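Local coordinates for insecticidal protein (Brevibacillus laterosporus, PDB 7ML9) that is active against the western corn rootworm and probably acts by forming beta-barrel pores in the membranes of target cells, at residues I83-N89 / N222-W228; T133-S137 / S277-T281; H144-L148 / V269-G273. All coordinates share one frame. Residues are numbered along the deposited sequence.

Contact 1 (I83-N89 / N222-W228); sequences ISQYKVN and NVGGIAW
This is an antiparallel strand pairing, interrupted by a beta bulge, near the helix-bearing end of the elongated molecule. Strand 83-84 and the start of strand 86-115 both pair with segment 222-228 of strand 201-229; the axes of 86-89 and 222-228 approach to 4.5 Å, with N-to-C directions at 157°. Before the bulge, Ser84 and Ile226 form a hydrogen-bonded pair (Ser84 N to Ile226 O 3.0 Å, Ile226 N to Ser84 O 2.8 Å). After it, Lys87 pairs with Gly224 (Lys87 N to Gly224 O 3.2 Å, Gly224 N to Lys87 O 2.8 Å). Two residues, Gln85 and Tyr86, thus face one, Gly225. Gln85 takes left-handed backbone angles (59/34) and turns the chain through a corner, while Gly225 (162/169) adopts a conformation that calls for glycine. Beyond the pairs, Asn89 and Asn222 join twice, Asn89 N to Asn222 O at 2.7 Å and Asn89 ND2 to Asn222 OD1 at 2.9 Å. At the other end, Trp228 NE1 donates to Ser84 OG (3.0 Å), which lies at the indole edge. Ile83, Val88, Val223 and Ala227 share one face, with Ile83 CD1 4.0 Å from Ala227 CB and Val88 CG2 4.3 Å from Val223 CG1. Helices 28-48 and 242-252 pack against Ile83 and Ala227 on that face. This is a beta bulge between antiparallel neighbours in the long mixed sheet of the ETX/MTX2 family fold.

Contact 2 (T133-S137 / S277-T281); sequences TYTES and SNYGT
Tyr134, with chi1 in t, extends its ring toward segment 277-281: Tyr134 OH accepts from Asn278 ND2 (2.9 Å), and Tyr134 CE2 lies 3.7 Å from both Tyr279 CA and Gly280 N. Thr135 points its side chain away, but its carbonyl oxygen takes a second bond from the same amide, Asn278 ND2 to Thr135 O at 3.2 Å. The Asn278 side chain (chi1 p) therefore spans the gap where the antiparallel strands separate: they cross at 143°, and the CA spacing widens from 5.5 Å at Ser137-Ser277 to 7.6 Å at Tyr134-Gly280. Glu136 meets the partner through Glu136 CA to Asn278 O (3.5 Å), while its carboxylate engages Arg314 and Tyr187. At Ser137 the backbones join directly, Asn278 N donating to Ser137 O (3.0 Å), with Ser277 CA 3.1 Å from that oxygen. Such splaying fits a twisted sheet of long strands: strand 178-189 pairs with 133-137, strand 201-229 with 277-281, and strand 303-323 with both 178-189 and 266-289.

Contact 3 (H144-L148 / V269-G273); sequences HGLKL and VKGQG
Segment 269-273 is extended throughout and 145-147 is strand, but Leu148 leaves it; the two segments pair at a single point. His144 and Gln272 form an antiparallel hydrogen-bonded pair, CA atoms 4.8 Å apart, with His144 N to Gln272 O and Gln272 N to His144 O both at 3.0 Å. At His144 the chain turns a corner, so that strand 145-147 departs from strand 269-273 at 136°, with the axes no closer than 6.2 Å. Gly271 lies at the point of divergence: its CA is 3.2 Å from His144 O, and a CB there would come within 2.4 Å of that oxygen, a clash that glycine avoids. On the paired face, the His144 ring (chi1 m) lies with one face over Gln272 CD, and His144 ND1 is 3.8 Å from Gln272 CB. Lys270 points away from segment 144-148 and runs forward along its own strand toward Gln272, with weak hydrogen bonds from Lys270 NZ to Gln272 OE1 (3.3 Å) and to Gly271 O (3.4 Å). Past the corner, apolar side chains replace backbone bonds. Leu146 (m,t) points toward the partner, placing Leu146 CD2 3.6 Å from Val269 CG2 and Leu146 CD1 3.8 Å from Gly271 N; Leu148 CD2 just reaches Val269 CG1 at 4.4 Å. Here strand 130-147 parts from strand 266-289, with apolar side chains filling the gap. Phe173 packs on both leucines and Val28 of helix 28-48 on Leu148 and Val269, while the departing strand 145-147 pairs in parallel with strand 25-27 close to the N terminus.

In the fold
From the N terminus, segment 83-89 comes first, followed by 133-137 and 144-148 on strand 130-147. Strand 201-229 then closes contact 1, and strand 266-289 closes contact 3 before contact 2. Contact 3 is thus nested inside the loop closed by contact 2, and contact 1 crosses both. Strands 201-229 and 266-289 are neighbours in one sheet, which all three contacts reach. The centres of contacts 1 and 2 lie about 43 Å apart on opposite sides of the chain's centre. Contact 3 lies between, its centre about 17 Å from that of contact 1, which it touches where Tyr86 and Val223 meet Leu148.

Contact 1 (I83-N89 / N222-W228)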
# COMPACT_ATOMS: atom_id res chain seq x y z
N ILE A 83 10.60 25.35 -13.75
CA ILE A 83 9.54 25.27 -12.75
C ILE A 83 9.88 26.19 -11.58
O ILE A 83 11.01 26.21 -11.11
CB ILE A 83 9.34 23.83 -12.25
CG1 ILE A 83 8.87 22.93 -13.41
CG2 ILE A 83 8.32 23.80 -11.11
CD1 ILE A 83 7.44 23.20 -13.83
N SER A 84 8.90 26.95 -11.11
CA SER A 84 9.08 27.72 -9.90
C SER A 84 7.91 27.43 -8.98
O SER A 84 6.87 26.93 -9.42
CB SER A 84 9.19 29.23 -10.17
OG SER A 84 7.95 29.75 -10.61
N GLN A 85 8.09 27.77 -7.70
CA GLN A 85 7.08 27.55 -6.67
C GLN A 85 6.70 26.08 -6.55
O GLN A 85 5.55 25.75 -6.26
CB GLN A 85 5.83 28.40 -6.91
CG GLN A 85 6.00 29.88 -6.57
CD GLN A 85 4.87 30.72 -7.12
OE1 GLN A 85 3.70 30.50 -6.80
NE2 GLN A 85 5.21 31.69 -7.96
N TYR A 86 7.67 25.19 -6.77
CA TYR A 86 7.41 23.76 -6.65
C TYR A 86 7.19 23.41 -5.19
O TYR A 86 7.97 23.81 -4.32
CB TYR A 86 8.58 22.96 -7.23
CG TYR A 86 8.47 21.48 -6.94
CD1 TYR A 86 7.62 20.67 -7.68
CD2 TYR A 86 9.19 20.89 -5.90
CE1 TYR A 86 7.50 19.29 -7.40
CE2 TYR A 86 9.07 19.53 -5.61
CZ TYR A 86 8.24 18.74 -6.37
OH TYR A 86 8.12 17.38 -6.09
N LYS A 87 6.14 22.65 -4.90
CA LYS A 87 5.76 22.37 -3.53
C LYS A 87 5.01 21.05 -3.48
O LYS A 87 4.17 20.79 -4.33
CB LYS A 87 4.86 23.50 -2.98
CG LYS A 87 4.45 23.34 -1.54
CD LYS A 87 4.00 24.69 -0.99
CE LYS A 87 4.13 24.74 0.53
NZ LYS A 87 2.98 24.06 1.18
N VAL A 88 5.32 20.21 -2.49
CA VAL A 88 4.49 19.04 -2.22
C VAL A 88 3.41 19.50 -1.24
O VAL A 88 3.72 19.87 -0.11
CB VAL A 88 5.31 17.88 -1.66
CG1 VAL A 88 4.40 16.69 -1.42
CG2 VAL A 88 6.44 17.51 -2.62
N ASN A 89 2.16 19.50 -1.68
CA ASN A 89 1.06 20.02 -0.87
C ASN A 89 0.45 18.98 0.05
O ASN A 89 0.08 19.30 1.19
CB ASN A 89 -0.05 20.57 -1.77
CG ASN A 89 0.45 21.65 -2.70
OD1 ASN A 89 1.12 22.58 -2.27
ND2 ASN A 89 0.11 21.54 -3.99
N ASN A 222 0.00 15.48 -4.14
CA ASN A 222 -0.51 16.68 -4.77
C ASN A 222 0.61 17.70 -4.75
O ASN A 222 1.11 18.05 -3.67
CB ASN A 222 -1.75 17.19 -4.03
CG ASN A 222 -2.35 18.45 -4.64
OD1 ASN A 222 -1.67 19.47 -4.81
ND2 ASN A 222 -3.63 18.40 -4.96
N VAL A 223 1.04 18.16 -5.94
CA VAL A 223 2.19 19.06 -6.03
C VAL A 223 1.79 20.31 -6.81
O VAL A 223 0.97 20.27 -7.73
CB VAL A 223 3.42 18.39 -6.68
CG1 VAL A 223 3.74 17.06 -5.99
CG2 VAL A 223 3.20 18.16 -8.14
N GLY A 224 2.40 21.44 -6.43
CA GLY A 224 2.12 22.72 -7.04
C GLY A 224 3.35 23.24 -7.78
O GLY A 224 4.45 22.72 -7.64
N GLY A 225 3.13 24.25 -8.61
CA GLY A 225 4.24 24.81 -9.37
C GLY A 225 3.77 25.63 -10.55
O GLY A 225 2.59 25.62 -10.92
N ILE A 226 4.73 26.34 -11.14
CA ILE A 226 4.54 27.24 -12.28
C ILE A 226 5.51 26.81 -13.37
O ILE A 226 6.72 26.74 -13.12
CB ILE A 226 4.80 28.71 -11.90
CG1 ILE A 226 3.92 29.18 -10.75
CG2 ILE A 226 4.62 29.61 -13.14
CD1 ILE A 226 2.44 29.12 -11.05
N ALA A 227 4.99 26.54 -14.57
CA ALA A 227 5.83 26.07 -15.67
C ALA A 227 6.25 27.24 -16.56
O ALA A 227 5.40 28.02 -17.00
CB ALA A 227 5.11 25.02 -16.52
N TRP A 228 7.55 27.33 -16.85
CA TRP A 228 8.11 28.48 -17.57
C TRP A 228 8.48 28.06 -18.98
O TRP A 228 9.23 27.09 -19.17
CB TRP A 228 9.31 29.07 -16.81
CG TRP A 228 8.87 29.82 -15.60
CD1 TRP A 228 8.57 29.29 -14.37
CD2 TRP A 228 8.59 31.22 -15.51
NE1 TRP A 228 8.12 30.28 -13.53
CE2 TRP A 228 8.13 31.47 -14.20
CE3 TRP A 228 8.69 32.29 -16.41
CZ2 TRP A 228 7.78 32.75 -13.77
CZ3 TRP A 228 8.34 33.55 -15.98
CH2 TRP A 228 7.89 33.77 -14.67

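Contact 2 (T133-S137 / S277-T281)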
# COMPACT_ATOMS: atom_id res chain seq x y z
N THR A 133 1.83 -17.75 21.59
CA THR A 133 2.65 -16.54 21.46
C THR A 133 3.00 -16.40 19.99
O THR A 133 3.73 -17.23 19.43
CB THR A 133 3.89 -16.61 22.35
OG1 THR A 133 3.46 -16.62 23.72
CG2 THR A 133 4.78 -15.37 22.10
N TYR A 134 2.47 -15.37 19.37
CA TYR A 134 2.48 -15.26 17.92
C TYR A 134 3.11 -13.94 17.51
O TYR A 134 2.90 -12.92 18.16
CB TYR A 134 1.04 -15.35 17.39
CG TYR A 134 0.96 -15.54 15.90
CD1 TYR A 134 1.17 -16.78 15.32
CD2 TYR A 134 0.67 -14.46 15.06
CE1 TYR A 134 1.09 -16.97 13.94
CE2 TYR A 134 0.59 -14.63 13.69
CZ TYR A 134 0.80 -15.88 13.13
OH TYR A 134 0.72 -16.06 11.76
N THR A 135 3.86 -13.97 16.41
CA THR A 135 4.44 -12.75 15.84
C THR A 135 3.61 -12.34 14.62
O THR A 135 3.72 -12.95 13.56
CB THR A 135 5.90 -12.96 15.47
OG1 THR A 135 6.64 -13.31 16.64
CG2 THR A 135 6.48 -11.67 14.85
N GLU A 136 2.78 -11.32 14.80
CA GLU A 136 2.14 -10.64 13.69
C GLU A 136 3.17 -9.79 12.95
O GLU A 136 4.04 -9.16 13.57
CB GLU A 136 0.99 -9.76 14.18
CG GLU A 136 -0.09 -10.48 14.98
CD GLU A 136 -1.08 -9.52 15.58
OE1 GLU A 136 -0.83 -8.30 15.52
OE2 GLU A 136 -2.11 -9.97 16.12
N SER A 137 3.07 -9.77 11.64
CA SER A 137 3.99 -9.05 10.78
C SER A 137 3.19 -8.29 9.73
O SER A 137 2.23 -8.83 9.18
CB SER A 137 4.98 -10.00 10.10
OG SER A 137 6.13 -9.31 9.65
N SER A 277 0.48 -9.10 5.32
CA SER A 277 0.28 -9.12 6.76
C SER A 277 -0.15 -10.52 7.18
O SER A 277 -0.80 -11.23 6.40
CB SER A 277 -0.75 -8.08 7.18
OG SER A 277 -0.74 -7.85 8.57
N ASN A 278 0.23 -10.93 8.39
CA ASN A 278 -0.19 -12.23 8.91
C ASN A 278 -0.60 -12.10 10.38
O ASN A 278 -0.15 -11.20 11.10
CB ASN A 278 0.90 -13.28 8.77
CG ASN A 278 2.07 -13.01 9.68
OD1 ASN A 278 2.97 -12.24 9.34
ND2 ASN A 278 2.08 -13.64 10.86
N TYR A 279 -1.46 -13.02 10.80
CA TYR A 279 -2.16 -12.85 12.07
C TYR A 279 -2.86 -14.16 12.41
O TYR A 279 -3.11 -14.99 11.53
CB TYR A 279 -3.17 -11.69 12.00
CG TYR A 279 -3.91 -11.65 10.67
CD1 TYR A 279 -4.97 -12.52 10.41
CD2 TYR A 279 -3.54 -10.76 9.67
CE1 TYR A 279 -5.64 -12.51 9.19
CE2 TYR A 279 -4.19 -10.74 8.44
CZ TYR A 279 -5.25 -11.61 8.21
OH TYR A 279 -5.91 -11.59 7.00
N GLY A 280 -3.14 -14.35 13.70
CA GLY A 280 -4.06 -15.40 14.09
C GLY A 280 -5.49 -14.98 13.83
O GLY A 280 -5.84 -13.80 13.87
N THR A 281 -6.34 -15.97 13.54
CA THR A 281 -7.75 -15.72 13.27
C THR A 281 -8.67 -16.20 14.40
O THR A 281 -9.48 -15.41 14.91
CB THR A 281 -8.15 -16.38 11.94
OG1 THR A 281 -7.71 -17.74 11.89
CG2 THR A 281 -7.47 -15.63 10.78

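Contact 3 (H144-L148 / V269-G273)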
# COMPACT_ATOMS: atom_id res chain seq x y z
N HIS A 144 6.43 1.43 -7.36
CA HIS A 144 6.54 2.56 -8.28
C HIS A 144 6.70 3.80 -7.41
O HIS A 144 5.69 4.35 -6.94
CB HIS A 144 5.33 2.68 -9.19
CG HIS A 144 5.16 1.54 -10.14
ND1 HIS A 144 4.95 0.24 -9.72
CD2 HIS A 144 5.13 1.51 -11.49
CE1 HIS A 144 4.81 -0.54 -10.77
NE2 HIS A 144 4.92 0.20 -11.86
N GLY A 145 7.95 4.22 -7.18
CA GLY A 145 8.21 5.30 -6.26
C GLY A 145 8.02 6.68 -6.89
O GLY A 145 7.99 6.84 -8.11
N LEU A 146 7.89 7.68 -6.03
CA LEU A 146 7.80 9.08 -6.44
C LEU A 146 8.97 9.82 -5.80
O LEU A 146 9.07 9.91 -4.57
CB LEU A 146 6.46 9.70 -6.03
CG LEU A 146 5.17 9.09 -6.61
CD1 LEU A 146 3.92 9.67 -5.95
CD2 LEU A 146 5.09 9.26 -8.11
N LYS A 147 9.88 10.32 -6.64
CA LYS A 147 11.00 11.15 -6.18
C LYS A 147 10.51 12.60 -6.16
O LYS A 147 10.36 13.22 -7.21
CB LYS A 147 12.21 10.98 -7.09
CG LYS A 147 13.41 11.79 -6.61
CD LYS A 147 14.69 11.37 -7.32
CE LYS A 147 15.71 12.50 -7.30
NZ LYS A 147 17.09 12.00 -7.53
N LEU A 148 10.25 13.12 -4.97
CA LEU A 148 9.60 14.40 -4.81
C LEU A 148 10.53 15.50 -4.34
O LEU A 148 10.10 16.65 -4.25
CB LEU A 148 8.42 14.27 -3.84
CG LEU A 148 7.26 13.44 -4.40
CD1 LEU A 148 6.40 12.89 -3.26
CD2 LEU A 148 6.42 14.30 -5.36
N VAL A 269 0.18 13.22 -8.68
CA VAL A 269 1.03 12.21 -9.28
C VAL A 269 0.84 10.90 -8.50
O VAL A 269 0.68 10.92 -7.28
CB VAL A 269 2.51 12.65 -9.31
CG1 VAL A 269 3.08 12.86 -7.92
CG2 VAL A 269 3.34 11.66 -10.11
N LYS A 270 0.83 9.78 -9.22
CA LYS A 270 0.46 8.49 -8.64
C LYS A 270 1.64 7.53 -8.71
O LYS A 270 2.28 7.41 -9.75
CB LYS A 270 -0.74 7.88 -9.36
CG LYS A 270 -1.26 6.60 -8.71
CD LYS A 270 -2.26 5.88 -9.60
CE LYS A 270 -1.61 4.69 -10.29
NZ LYS A 270 -1.34 3.57 -9.35
N GLY A 271 1.92 6.86 -7.58
CA GLY A 271 2.82 5.72 -7.55
C GLY A 271 2.11 4.50 -6.98
O GLY A 271 0.87 4.50 -6.88
N GLN A 272 2.86 3.47 -6.61
CA GLN A 272 2.26 2.19 -6.23
C GLN A 272 3.11 1.49 -5.18
O GLN A 272 4.34 1.60 -5.18
CB GLN A 272 2.12 1.24 -7.42
CG GLN A 272 0.75 1.19 -8.03
CD GLN A 272 0.73 0.38 -9.32
OE1 GLN A 272 0.22 0.83 -10.35
NE2 GLN A 272 1.29 -0.84 -9.26
N GLY A 273 2.45 0.71 -4.33
CA GLY A 273 3.14 -0.18 -3.42
C GLY A 273 2.40 -1.50 -3.26
O GLY A 273 1.28 -1.67 -3.77